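PDB 5Y2B: insect group II chitinase from Ostrinia furnacalis, which probably hydrolyses the beta-1,4-glycosidic bonds of chitin, using a TIM-barrel catalytic domain that holds N-acetylglucosamine units in its cleft. Local coordinates for residues V10-N15 / M344-D349; I39-A44 / V79-G84; L123-E128 / L164-A169. All coordinates share one frame; numbering follows the deposited sequence.

Interaction 1: residues V10-N15 / M344-D349; sequences VCYYTN and MIWALD. With NAG (2-acetamido-2-deoxy-beta-D-glucopyranose), chain B; NAG (2-acetamido-2-deoxy-beta-D-glucopyranose), chain C.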
loop_
_atom_site.group_PDB
_atom_site.type_symbol
_atom_site.label_atom_id
_atom_site.label_comp_id
_atom_site.label_asym_id
_atom_site.label_seq_id
_atom_site.Cartn_x
_atom_site.Cartn_y
_atom_site.Cartn_z
ATOM N N VAL A 10 3.680 -4.575 8.174
ATOM C CA VAL A 10 3.134 -3.222 8.265
ATOM C C VAL A 10 1.724 -3.251 7.675
ATOM O O VAL A 10 1.551 -3.554 6.494
ATOM C CB VAL A 10 4.051 -2.221 7.529
ATOM C CG1 VAL A 10 3.560 -0.794 7.620
ATOM C CG2 VAL A 10 5.488 -2.343 8.086
ATOM N N CYS A 11 0.717 -2.951 8.488
ATOM C CA CYS A 11 -0.669 -2.953 8.033
ATOM C C CYS A 11 -1.185 -1.531 7.901
ATOM O O CYS A 11 -1.148 -0.768 8.870
ATOM C CB CYS A 11 -1.575 -3.686 9.030
ATOM S SG CYS A 11 -0.996 -5.291 9.404
ATOM N N TYR A 12 -1.703 -1.199 6.731
ATOM C CA TYR A 12 -2.395 0.062 6.566
ATOM C C TYR A 12 -3.832 -0.068 7.086
ATOM O O TYR A 12 -4.555 -1.024 6.748
ATOM C CB TYR A 12 -2.338 0.486 5.088
ATOM C CG TYR A 12 -1.047 1.221 4.760
ATOM C CD1 TYR A 12 0.104 0.524 4.370
ATOM C CD2 TYR A 12 -0.955 2.615 4.918
ATOM C CE1 TYR A 12 1.309 1.194 4.099
ATOM C CE2 TYR A 12 0.222 3.291 4.651
ATOM C CZ TYR A 12 1.353 2.575 4.236
ATOM O OH TYR A 12 2.518 3.254 3.977
ATOM N N TYR A 13 -4.208 0.858 7.969
ATOM C CA TYR A 13 -5.588 1.095 8.379
ATOM C C TYR A 13 -6.125 2.283 7.567
ATOM O O TYR A 13 -5.383 3.233 7.307
ATOM C CB TYR A 13 -5.625 1.395 9.899
ATOM C CG TYR A 13 -6.939 1.951 10.328
ATOM C CD1 TYR A 13 -7.992 1.096 10.640
ATOM C CD2 TYR A 13 -7.153 3.323 10.361
ATOM C CE1 TYR A 13 -9.221 1.585 10.962
ATOM C CE2 TYR A 13 -8.390 3.831 10.712
ATOM C CZ TYR A 13 -9.415 2.943 11.009
ATOM O OH TYR A 13 -10.641 3.399 11.363
ATOM N N THR A 14 -7.390 2.250 7.141
ATOM C CA THR A 14 -7.924 3.381 6.377
ATOM C C THR A 14 -9.162 3.943 7.061
ATOM O O THR A 14 -10.086 3.191 7.384
ATOM C CB THR A 14 -8.267 3.024 4.927
ATOM O OG1 THR A 14 -9.333 2.067 4.893
ATOM C CG2 THR A 14 -7.043 2.461 4.188
ATOM N N ASN A 15 -9.181 5.264 7.301
ATOM C CA ASN A 15 -10.302 5.766 8.073
ATOM C C ASN A 15 -11.617 5.728 7.282
ATOM O O ASN A 15 -12.687 5.675 7.900
ATOM C CB ASN A 15 -10.024 7.170 8.632
ATOM C CG ASN A 15 -9.753 8.210 7.578
ATOM O OD1 ASN A 15 -9.830 7.948 6.388
ATOM N ND2 ASN A 15 -9.411 9.390 8.020
ATOM N N MET A 344 4.190 -5.702 3.846
ATOM C CA MET A 344 3.222 -4.641 4.078
ATOM C C MET A 344 1.923 -5.007 3.357
ATOM O O MET A 344 1.969 -5.530 2.238
ATOM C CB MET A 344 3.775 -3.300 3.553
ATOM C CG MET A 344 2.800 -2.129 3.559
ATOM S SD MET A 344 1.790 -1.973 2.068
ATOM C CE MET A 344 2.894 -1.045 0.972
ATOM N N ILE A 345 0.758 -4.694 3.939
ATOM C CA ILE A 345 -0.490 -4.924 3.206
ATOM C C ILE A 345 -1.258 -3.619 3.039
ATOM O O ILE A 345 -1.336 -2.792 3.957
ATOM C CB ILE A 345 -1.386 -6.010 3.860
ATOM C CG1 ILE A 345 -1.863 -5.554 5.234
ATOM C CG2 ILE A 345 -0.639 -7.294 3.954
ATOM C CD1 ILE A 345 -3.104 -6.225 5.714
ATOM N N TRP A 346 -1.825 -3.449 1.850
ATOM C CA TRP A 346 -2.870 -2.474 1.572
ATOM C C TRP A 346 -4.148 -3.271 1.291
ATOM O O TRP A 346 -4.254 -3.908 0.230
ATOM C CB TRP A 346 -2.528 -1.594 0.353
ATOM C CG TRP A 346 -3.590 -0.572 0.196
ATOM C CD1 TRP A 346 -4.776 -0.704 -0.482
ATOM C CD2 TRP A 346 -3.646 0.686 0.865
ATOM N NE1 TRP A 346 -5.539 0.424 -0.312
ATOM C CE2 TRP A 346 -4.867 1.294 0.507
ATOM C CE3 TRP A 346 -2.764 1.373 1.709
ATOM C CZ2 TRP A 346 -5.230 2.550 0.962
ATOM C CZ3 TRP A 346 -3.133 2.613 2.166
ATOM C CH2 TRP A 346 -4.349 3.195 1.791
ATOM N N ALA A 347 -5.129 -3.255 2.195
ATOM C CA ALA A 347 -5.180 -2.651 3.544
ATOM C C ALA A 347 -5.988 -3.636 4.446
ATOM O O ALA A 347 -6.599 -4.589 3.931
ATOM C CB ALA A 347 -5.853 -1.306 3.503
ATOM N N LEU A 348 -5.986 -3.398 5.763
ATOM C CA LEU A 348 -6.601 -4.324 6.720
ATOM C C LEU A 348 -8.025 -4.659 6.336
ATOM O O LEU A 348 -8.444 -5.823 6.395
ATOM C CB LEU A 348 -6.603 -3.706 8.125
ATOM C CG LEU A 348 -5.254 -3.870 8.811
ATOM C CD1 LEU A 348 -5.149 -2.859 9.951
ATOM C CD2 LEU A 348 -5.092 -5.332 9.265
ATOM N N ASP A 349 -8.766 -3.647 5.901
ATOM C CA ASP A 349 -10.208 -3.686 5.721
ATOM C C ASP A 349 -10.632 -4.287 4.390
ATOM O O ASP A 349 -11.840 -4.402 4.140
ATOM C CB ASP A 349 -10.750 -2.277 5.789
ATOM C CG ASP A 349 -9.999 -1.326 4.832
ATOM O OD1 ASP A 349 -10.405 -1.186 3.644
ATOM O OD2 ASP A 349 -8.967 -0.750 5.280
HETATM C C1 NAG B . -1.442 3.453 -2.970
HETATM C C2 NAG B . -1.736 4.509 -1.851
HETATM C C3 NAG B . -3.241 4.645 -1.578
HETATM C C4 NAG B . -4.037 3.851 -2.610
HETATM C C5 NAG B . -3.600 2.388 -2.626
HETATM C C6 NAG B . -4.199 1.629 -3.784
HETATM C C7 NAG B . -0.620 3.084 -0.145
HETATM C C8 NAG B . 0.237 3.109 1.133
HETATM N N2 NAG B . -0.976 4.290 -0.631
HETATM O O3 NAG B . -3.556 6.035 -1.629
HETATM O O4 NAG B . -5.409 3.733 -2.246
HETATM O O5 NAG B . -2.185 2.244 -2.723
HETATM O O6 NAG B . -3.780 0.281 -3.744
HETATM O O7 NAG B . -0.972 2.007 -0.677
HETATM C C1 NAG C . -6.358 4.623 -2.716
HETATM C C2 NAG C . -7.706 3.950 -2.531
HETATM C C3 NAG C . -8.816 4.956 -2.714
HETATM C C4 NAG C . -8.577 6.076 -1.718
HETATM C C5 NAG C . -7.196 6.697 -1.980
HETATM C C6 NAG C . -6.838 7.782 -0.983
HETATM C C7 NAG C . -7.856 1.530 -2.980
HETATM C C8 NAG C . -7.962 0.449 -4.071
HETATM N N2 NAG C . -7.855 2.797 -3.412
HETATM O O3 NAG C . -10.045 4.306 -2.478
HETATM O O4 NAG C . -9.458 7.154 -1.917
HETATM O O5 NAG C . -6.232 5.665 -1.821
HETATM O O6 NAG C . -5.663 8.465 -1.365
HETATM O O7 NAG C . -7.801 1.261 -1.767
HETATM O O HOH W 1 -9.895 0.767 2.152
HETATM O O HOH W 2 -8.657 -0.325 7.846
#
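Tyr12 carries much of the contact between 10-15 and 344-349. Its CB lies 3.5 Å from Trp346 CE3. CG meets the same carbon, and CD2 faces Trp346 CZ3. The two rings meet obliquely, their planes at 47°. On the other flank CD1 lies beside Ile345 O, while CE1 packs 3.7 Å from Met344 CG; both partners sit at the ring edge. The Met344 chain bends at chi2 and chi3, which brings SD within 4.9 Å of the Tyr12 ring centroid in an oblique Met-aromatic contact. The acetyl methyl C8 of NAG chain B covers one ring face, 3.3 Å from Tyr12 CZ. At the tip, the partner of Tyr12 OH is Asp124. The two strands are the first and last of the TIM barrel, and their parallel pairing closes it. Ile345 N donates to Val10 O, and Tyr12 N to Ile345 O. The peptide between Trp346 and Ala347 is cis, and beyond it Leu348 N reaches Tyr12 O at 2.9 Å. Trp346 has CG anti to its backbone N (chi1 -176°), which carries the indole to the sugars. O7 of NAG chain B lies over one face of the indole and Ala347 CB over the opposite one. At the ring edge, Trp346 NE1 donates to O7 of NAG chain C at 2.8 Å. Thr14 OG1 donates to Asp349 OD2 at 2.9 Å from 53° above the carboxylate plane. Two waters also bridge Thr14 and Asp349, and Arg20 forms a salt bridge with Asp349 OD1. Cys11 CB packs 3.7 Å from Leu348 CG, its sulfur in a disulfide with Cys36.

Interaction 2: residues I39-A44 / V79-G84; sequences IVYGFA and VSLALG. With NAG (2-acetamido-2-deoxy-beta-D-glucopyranose), chain B.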
loop_
_atom_site.group_PDB
_atom_site.type_symbol
_atom_site.label_atom_id
_atom_site.label_comp_id
_atom_site.label_asym_id
_atom_site.label_seq_id
_atom_site.Cartn_x
_atom_site.Cartn_y
_atom_site.Cartn_z
ATOM N N ILE A 39 1.095 -0.548 12.549
ATOM C CA ILE A 39 -0.128 -0.088 11.911
ATOM C C ILE A 39 0.112 1.338 11.430
ATOM O O ILE A 39 0.667 2.167 12.170
ATOM C CB ILE A 39 -1.328 -0.182 12.866
ATOM C CG1 ILE A 39 -1.660 -1.651 13.138
ATOM C CG2 ILE A 39 -2.538 0.552 12.308
ATOM C CD1 ILE A 39 -2.443 -1.843 14.484
ATOM N N VAL A 40 -0.285 1.613 10.189
ATOM C CA VAL A 40 -0.123 2.930 9.587
ATOM C C VAL A 40 -1.512 3.444 9.256
ATOM O O VAL A 40 -2.306 2.752 8.588
ATOM C CB VAL A 40 0.773 2.898 8.339
ATOM C CG1 VAL A 40 0.878 4.277 7.745
ATOM C CG2 VAL A 40 2.153 2.455 8.728
ATOM N N TYR A 41 -1.826 4.622 9.792
ATOM C CA TYR A 41 -3.150 5.210 9.694
ATOM C C TYR A 41 -3.226 6.027 8.409
ATOM O O TYR A 41 -2.502 7.015 8.261
ATOM C CB TYR A 41 -3.394 6.079 10.919
ATOM C CG TYR A 41 -4.828 6.554 11.079
ATOM C CD1 TYR A 41 -5.342 7.531 10.258
ATOM C CD2 TYR A 41 -5.629 6.076 12.123
ATOM C CE1 TYR A 41 -6.628 8.002 10.431
ATOM C CE2 TYR A 41 -6.912 6.546 12.318
ATOM C CZ TYR A 41 -7.403 7.495 11.442
ATOM O OH TYR A 41 -8.667 7.955 11.594
ATOM N N GLY A 42 -4.069 5.611 7.467
ATOM C CA GLY A 42 -4.330 6.415 6.270
ATOM C C GLY A 42 -5.665 7.125 6.396
ATOM O O GLY A 42 -6.672 6.494 6.706
ATOM N N PHE A 43 -5.671 8.443 6.190
ATOM C CA PHE A 43 -4.559 9.297 5.822
ATOM C C PHE A 43 -4.815 10.629 6.521
ATOM O O PHE A 43 -5.978 11.046 6.618
ATOM C CB PHE A 43 -4.490 9.545 4.290
ATOM C CG PHE A 43 -3.813 8.449 3.507
ATOM C CD1 PHE A 43 -2.468 8.195 3.666
ATOM C CD2 PHE A 43 -4.536 7.681 2.592
ATOM C CE1 PHE A 43 -1.850 7.169 2.977
ATOM C CE2 PHE A 43 -3.931 6.675 1.874
ATOM C CZ PHE A 43 -2.584 6.411 2.066
ATOM N N ALA A 44 -3.762 11.287 7.021
ATOM C CA ALA A 44 -3.792 12.739 7.202
ATOM C C ALA A 44 -3.442 13.407 5.865
ATOM O O ALA A 44 -2.853 12.774 4.984
ATOM C CB ALA A 44 -2.802 13.165 8.300
ATOM N N VAL A 79 2.276 2.372 16.022
ATOM C CA VAL A 79 1.200 2.994 15.231
ATOM C C VAL A 79 1.691 4.325 14.676
ATOM O O VAL A 79 1.906 5.277 15.442
ATOM C CB VAL A 79 -0.078 3.188 16.057
ATOM C CG1 VAL A 79 -1.193 3.874 15.217
ATOM C CG2 VAL A 79 -0.558 1.860 16.622
ATOM N N SER A 80 1.873 4.399 13.356
ATOM C CA SER A 80 2.253 5.637 12.681
ATOM C C SER A 80 1.056 6.273 11.980
ATOM O O SER A 80 0.069 5.601 11.668
ATOM C CB SER A 80 3.349 5.397 11.628
ATOM O OG SER A 80 4.555 4.944 12.201
ATOM N N LEU A 81 1.183 7.571 11.686
ATOM C CA LEU A 81 0.205 8.313 10.906
ATOM C C LEU A 81 0.748 8.539 9.496
ATOM O O LEU A 81 1.829 9.111 9.330
ATOM C CB LEU A 81 -0.134 9.653 11.567
ATOM C CG LEU A 81 -1.101 10.570 10.801
ATOM C CD1 LEU A 81 -2.478 9.939 10.596
ATOM C CD2 LEU A 81 -1.245 11.871 11.526
ATOM N N ALA A 82 0.000 8.111 8.473
ATOM C CA ALA A 82 0.416 8.383 7.105
ATOM C C ALA A 82 -0.088 9.746 6.632
ATOM O O ALA A 82 -1.241 10.129 6.864
ATOM C CB ALA A 82 -0.055 7.285 6.151
ATOM N N LEU A 83 0.773 10.453 5.909
ATOM C CA LEU A 83 0.439 11.744 5.339
ATOM C C LEU A 83 0.436 11.592 3.832
ATOM O O LEU A 83 1.430 11.137 3.250
ATOM C CB LEU A 83 1.438 12.826 5.781
ATOM C CG LEU A 83 1.407 14.153 5.015
ATOM C CD1 LEU A 83 0.177 14.982 5.379
ATOM C CD2 LEU A 83 2.685 14.954 5.305
ATOM N N GLY A 84 -0.689 11.942 3.206
ATOM C CA GLY A 84 -0.751 11.980 1.764
ATOM C C GLY A 84 -1.734 10.996 1.183
ATOM O O GLY A 84 -2.941 11.118 1.413
HETATM C C1 NAG B . -1.442 3.453 -2.970
HETATM C C2 NAG B . -1.736 4.509 -1.851
HETATM C C3 NAG B . -3.241 4.645 -1.578
HETATM C C4 NAG B . -4.037 3.851 -2.610
HETATM C C5 NAG B . -3.600 2.388 -2.626
HETATM C C6 NAG B . -4.199 1.629 -3.784
HETATM C C7 NAG B . -0.620 3.084 -0.145
HETATM C C8 NAG B . 0.237 3.109 1.133
HETATM N N2 NAG B . -0.976 4.290 -0.631
HETATM O O3 NAG B . -3.556 6.035 -1.629
HETATM O O4 NAG B . -5.409 3.733 -2.246
HETATM O O5 NAG B . -2.185 2.244 -2.723
HETATM O O6 NAG B . -3.780 0.281 -3.744
HETATM O O7 NAG B . -0.972 2.007 -0.677
HETATM O O HOH W 3 4.071 2.133 12.697
#
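Phe43 of 39-44 meets Ala82 and Gly84 of 79-84. Its CG sits beside the backbone N, opposite the carbonyl carbon (chi1 -83°), which lays the ring against both. Phe43 CD1 lies 3.6 Å from Ala82 CB, and Gly84 O sits over one face, 3.5 Å from Phe43 CG. The far rim faces the sugar, with CE2 3.6 Å from O3 of NAG chain B. If an alanine stood here, Ala82 CB and the sugar would probably lose their aromatic neighbour, leaving a gap between them. Ala82 CB also touches Val40 CG1 at 3.5 Å, on the side where Val40 meets Tyr12 and Asp124. On the other side of the strands Leu81 lies against Tyr41 and Ala44. Its CD1 lies 3.8 Å from Tyr41 CD1, and its CD2 packs on Ala44 CB. Helix 65-70 covers Ile39, Tyr41 and Val79, and Tyr41 OH is hydrogen-bonded to Asp60. A parallel backbone ladder positions these groups. Tyr41 N donates to Ser80 O, and Ala82 N to Tyr41 O at 2.7 Å. The register slips by one residue in a beta bulge, where the Gly42-Phe43 peptide is cis. Past it Ala44 N donates to Ala82 O, and Gly84 N to Ala44 O. The backbone angles of Gly84 call for glycine. Neighbouring parallel strands with an aromatic ring at their C-terminal ends beside the sugar belong to the family 18 TIM barrel and its substrate cleft.

Interaction 3: residues L123-E128 / L164-A169; sequences LDLDWE and LLLSAA. With NAG (2-acetamido-2-deoxy-beta-D-glucopyranose), chain B; NAG (2-acetamido-2-deoxy-beta-D-glucopyranose), chain D.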
loop_
_atom_site.group_PDB
_atom_site.type_symbol
_atom_site.label_atom_id
_atom_site.label_comp_id
_atom_site.label_asym_id
_atom_site.label_seq_id
_atom_site.Cartn_x
_atom_site.Cartn_y
_atom_site.Cartn_z
ATOM N N LEU A 123 5.677 8.923 11.694
ATOM C CA LEU A 123 5.080 9.460 10.488
ATOM C C LEU A 123 5.418 8.576 9.300
ATOM O O LEU A 123 6.548 8.097 9.173
ATOM C CB LEU A 123 5.610 10.861 10.221
ATOM C CG LEU A 123 4.996 11.608 9.031
ATOM C CD1 LEU A 123 3.493 11.933 9.270
ATOM C CD2 LEU A 123 5.786 12.839 8.867
ATOM N N ASP A 124 4.450 8.412 8.404
ATOM C CA ASP A 124 4.644 7.720 7.136
ATOM C C ASP A 124 4.320 8.703 6.009
ATOM O O ASP A 124 3.216 9.265 5.962
ATOM C CB ASP A 124 3.776 6.439 7.077
ATOM C CG ASP A 124 4.058 5.575 5.829
ATOM O OD1 ASP A 124 5.219 5.176 5.595
ATOM O OD2 ASP A 124 3.112 5.261 5.063
ATOM N N LEU A 125 5.303 8.947 5.151
ATOM C CA LEU A 125 5.187 9.828 3.999
ATOM C C LEU A 125 4.598 9.074 2.813
ATOM O O LEU A 125 5.214 8.123 2.321
ATOM C CB LEU A 125 6.568 10.343 3.611
ATOM C CG LEU A 125 7.266 11.175 4.672
ATOM C CD1 LEU A 125 8.577 11.676 4.118
ATOM C CD2 LEU A 125 6.382 12.342 5.022
ATOM N N ASP A 126 3.448 9.511 2.316
ATOM C CA ASP A 126 2.850 8.811 1.180
ATOM C C ASP A 126 2.503 9.793 0.071
ATOM O O ASP A 126 1.378 9.840 -0.441
ATOM C CB ASP A 126 1.641 7.983 1.607
ATOM C CG ASP A 126 1.206 6.992 0.497
ATOM O OD1 ASP A 126 1.849 6.988 -0.585
ATOM O OD2 ASP A 126 0.239 6.211 0.680
ATOM N N TRP A 127 3.495 10.590 -0.332
ATOM C CA TRP A 127 3.308 11.515 -1.446
ATOM C C TRP A 127 3.513 10.713 -2.721
ATOM O O TRP A 127 4.574 10.111 -2.906
ATOM C CB TRP A 127 4.287 12.699 -1.361
ATOM C CG TRP A 127 4.267 13.650 -2.577
ATOM C CD1 TRP A 127 3.264 13.784 -3.523
ATOM C CD2 TRP A 127 5.305 14.570 -2.969
ATOM N NE1 TRP A 127 3.618 14.734 -4.455
ATOM C CE2 TRP A 127 4.863 15.226 -4.147
ATOM C CE3 TRP A 127 6.568 14.900 -2.437
ATOM C CZ2 TRP A 127 5.640 16.192 -4.811
ATOM C CZ3 TRP A 127 7.317 15.867 -3.073
ATOM C CH2 TRP A 127 6.855 16.498 -4.260
ATOM N N GLU A 128 2.494 10.692 -3.584
ATOM C CA GLU A 128 2.518 9.916 -4.824
ATOM C C GLU A 128 2.459 10.844 -6.039
ATOM O O GLU A 128 1.377 11.072 -6.585
ATOM C CB GLU A 128 1.323 8.875 -4.828
ATOM C CG GLU A 128 1.387 7.998 -3.574
ATOM C CD GLU A 128 0.371 6.872 -3.517
ATOM O OE1 GLU A 128 -0.525 6.806 -4.368
ATOM O OE2 GLU A 128 0.488 6.041 -2.601
ATOM N N LEU A 164 10.924 8.623 17.590
ATOM C CA LEU A 164 9.778 8.440 16.710
ATOM C C LEU A 164 10.223 7.963 15.329
ATOM O O LEU A 164 11.347 8.221 14.884
ATOM C CB LEU A 164 8.971 9.736 16.602
ATOM C CG LEU A 164 8.375 10.293 17.915
ATOM C CD1 LEU A 164 8.012 11.765 17.786
ATOM C CD2 LEU A 164 7.177 9.516 18.399
ATOM N N LEU A 165 9.324 7.261 14.653
ATOM C CA LEU A 165 9.618 6.593 13.397
ATOM C C LEU A 165 9.308 7.479 12.194
ATOM O O LEU A 165 8.439 8.356 12.234
ATOM C CB LEU A 165 8.811 5.303 13.312
ATOM C CG LEU A 165 9.071 4.362 14.482
ATOM C CD1 LEU A 165 8.070 3.235 14.440
ATOM C CD2 LEU A 165 10.484 3.770 14.422
ATOM N N LEU A 166 10.045 7.236 11.119
ATOM C CA LEU A 166 9.837 7.884 9.836
ATOM C C LEU A 166 9.916 6.809 8.773
ATOM O O LEU A 166 10.918 6.084 8.693
ATOM C CB LEU A 166 10.890 8.978 9.568
ATOM C CG LEU A 166 10.594 9.805 8.311
ATOM C CD1 LEU A 166 9.248 10.480 8.543
ATOM C CD2 LEU A 166 11.759 10.864 7.991
ATOM N N SER A 167 8.870 6.685 7.969
ATOM C CA SER A 167 8.871 5.719 6.879
ATOM C C SER A 167 8.213 6.375 5.680
ATOM O O SER A 167 7.682 7.479 5.785
ATOM C CB SER A 167 8.154 4.427 7.267
ATOM O OG SER A 167 6.820 4.710 7.658
ATOM N N ALA A 168 8.257 5.700 4.529
ATOM C CA ALA A 168 7.554 6.189 3.352
ATOM C C ALA A 168 7.053 5.028 2.509
ATOM O O ALA A 168 7.703 3.986 2.438
ATOM C CB ALA A 168 8.455 7.093 2.500
ATOM N N ALA A 169 5.881 5.220 1.881
ATOM C CA ALA A 169 5.377 4.320 0.851
ATOM C C ALA A 169 5.820 4.874 -0.497
ATOM O O ALA A 169 5.625 6.058 -0.776
ATOM C CB ALA A 169 3.853 4.206 0.925
HETATM C C1 NAG B . -1.442 3.453 -2.970
HETATM C C2 NAG B . -1.736 4.509 -1.851
HETATM C C3 NAG B . -3.241 4.645 -1.578
HETATM C C4 NAG B . -4.037 3.851 -2.610
HETATM C C5 NAG B . -3.600 2.388 -2.626
HETATM C C6 NAG B . -4.199 1.629 -3.784
HETATM C C7 NAG B . -0.620 3.084 -0.145
HETATM C C8 NAG B . 0.237 3.109 1.133
HETATM N N2 NAG B . -0.976 4.290 -0.631
HETATM O O3 NAG B . -3.556 6.035 -1.629
HETATM O O4 NAG B . -5.409 3.733 -2.246
HETATM O O5 NAG B . -2.185 2.244 -2.723
HETATM O O6 NAG B . -3.780 0.281 -3.744
HETATM O O7 NAG B . -0.972 2.007 -0.677
HETATM C C1 NAG D . -2.236 4.157 -8.603
HETATM C C2 NAG D . -3.588 4.097 -7.943
HETATM C C3 NAG D . -3.489 4.475 -6.485
HETATM C C4 NAG D . -2.324 3.771 -5.805
HETATM C C5 NAG D . -1.041 3.684 -6.645
HETATM C C6 NAG D . -0.047 2.684 -6.080
HETATM C C7 NAG D . -5.603 4.592 -9.271
HETATM C C8 NAG D . -6.364 5.709 -9.987
HETATM N N2 NAG D . -4.491 4.979 -8.645
HETATM O O3 NAG D . -4.663 4.042 -5.838
HETATM O O4 NAG D . -1.991 4.508 -4.619
HETATM O O5 NAG D . -1.361 3.270 -7.968
HETATM O O6 NAG D . 1.305 3.066 -6.302
HETATM O O7 NAG D . -5.986 3.415 -9.275
HETATM O O HOH W 4 6.397 5.585 10.458
HETATM O O HOH W 5 6.603 8.185 -2.220
#
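Leu123 and Leu125 pair with 165-169 through four backbone hydrogen bonds. Leu123 N donates to Leu165 O, and Ser167 N returns a bond to Leu123 O. Leu125 N gives the straightest bond, to Ser167 O at 2.9 Å and 171°. Ala169 N closes the ladder on Leu125 O. CA-H...O contacts run beside these bonds, as from Ala168 CA to Leu125 O.

Among polar side chains, Ser167 OG donates to Asp124 OD1 at 2.7 Å. It comes in on the anti side of the carboxylate, 28° out of its plane. Asp124 has CG anti to the backbone N (chi1 -173°), which swings the carboxylate toward Ser167; its OD2 faces Tyr12. A water donates to Ser167 OG as well.

Apolar groups fill the other side. Leu123 CB lies 4.0 Å from Leu166 CD1, and Leu125 CB lies 3.9 Å from Ala168 CB. Helix 143-159, which follows strand 122-126 and leads into strand 165-170, packs on Leu125 and Leu166; strand, helix and strand form a beta-alpha-beta unit.

Sugar contacts gather at the C-terminal end. N2 of NAG chain B donates to Asp126 OD2 at 2.6 Å, and Ala169 CB approaches its methyl C8 at 3.8 Å. Glu128, extended beyond CG, has OE1 2.7 Å from O4 of NAG chain D. Its other oxygen, OE2, lies 2.6 Å from Asp126 OD1.

Asp124, Asp126 and Glu128 fit the last three acids of the DxxDxDxE motif of family 18 chitinases. The hold of Asp126 on the acetamido N-H is consistent with the substrate-assisted active site of that family.

The three interactions lie side by side round one barrel and share NAG chain B. Interactions 1 and 2 have centres about 10 Å apart and are joined by neighbouring strands, with Tyr13 N 2.8 Å from Val40 O. Interactions 2 and 3 are closer, with centres about 8 Å apart. There Leu83 N lies 2.7 Å from Asp124 O, and Phe43 CZ comes within 3.2 Å of the sugar-binding Asp126 OD2. Interactions 1 and 3, about 14 Å apart at their centres, meet across the barrel interior through a short, probable hydrogen bond between Tyr12 OH and Asp124 OD2 (2.4 Å). Together Tyr12, Trp346, Phe43, Asp126 and Ala169 surround the acetamido group.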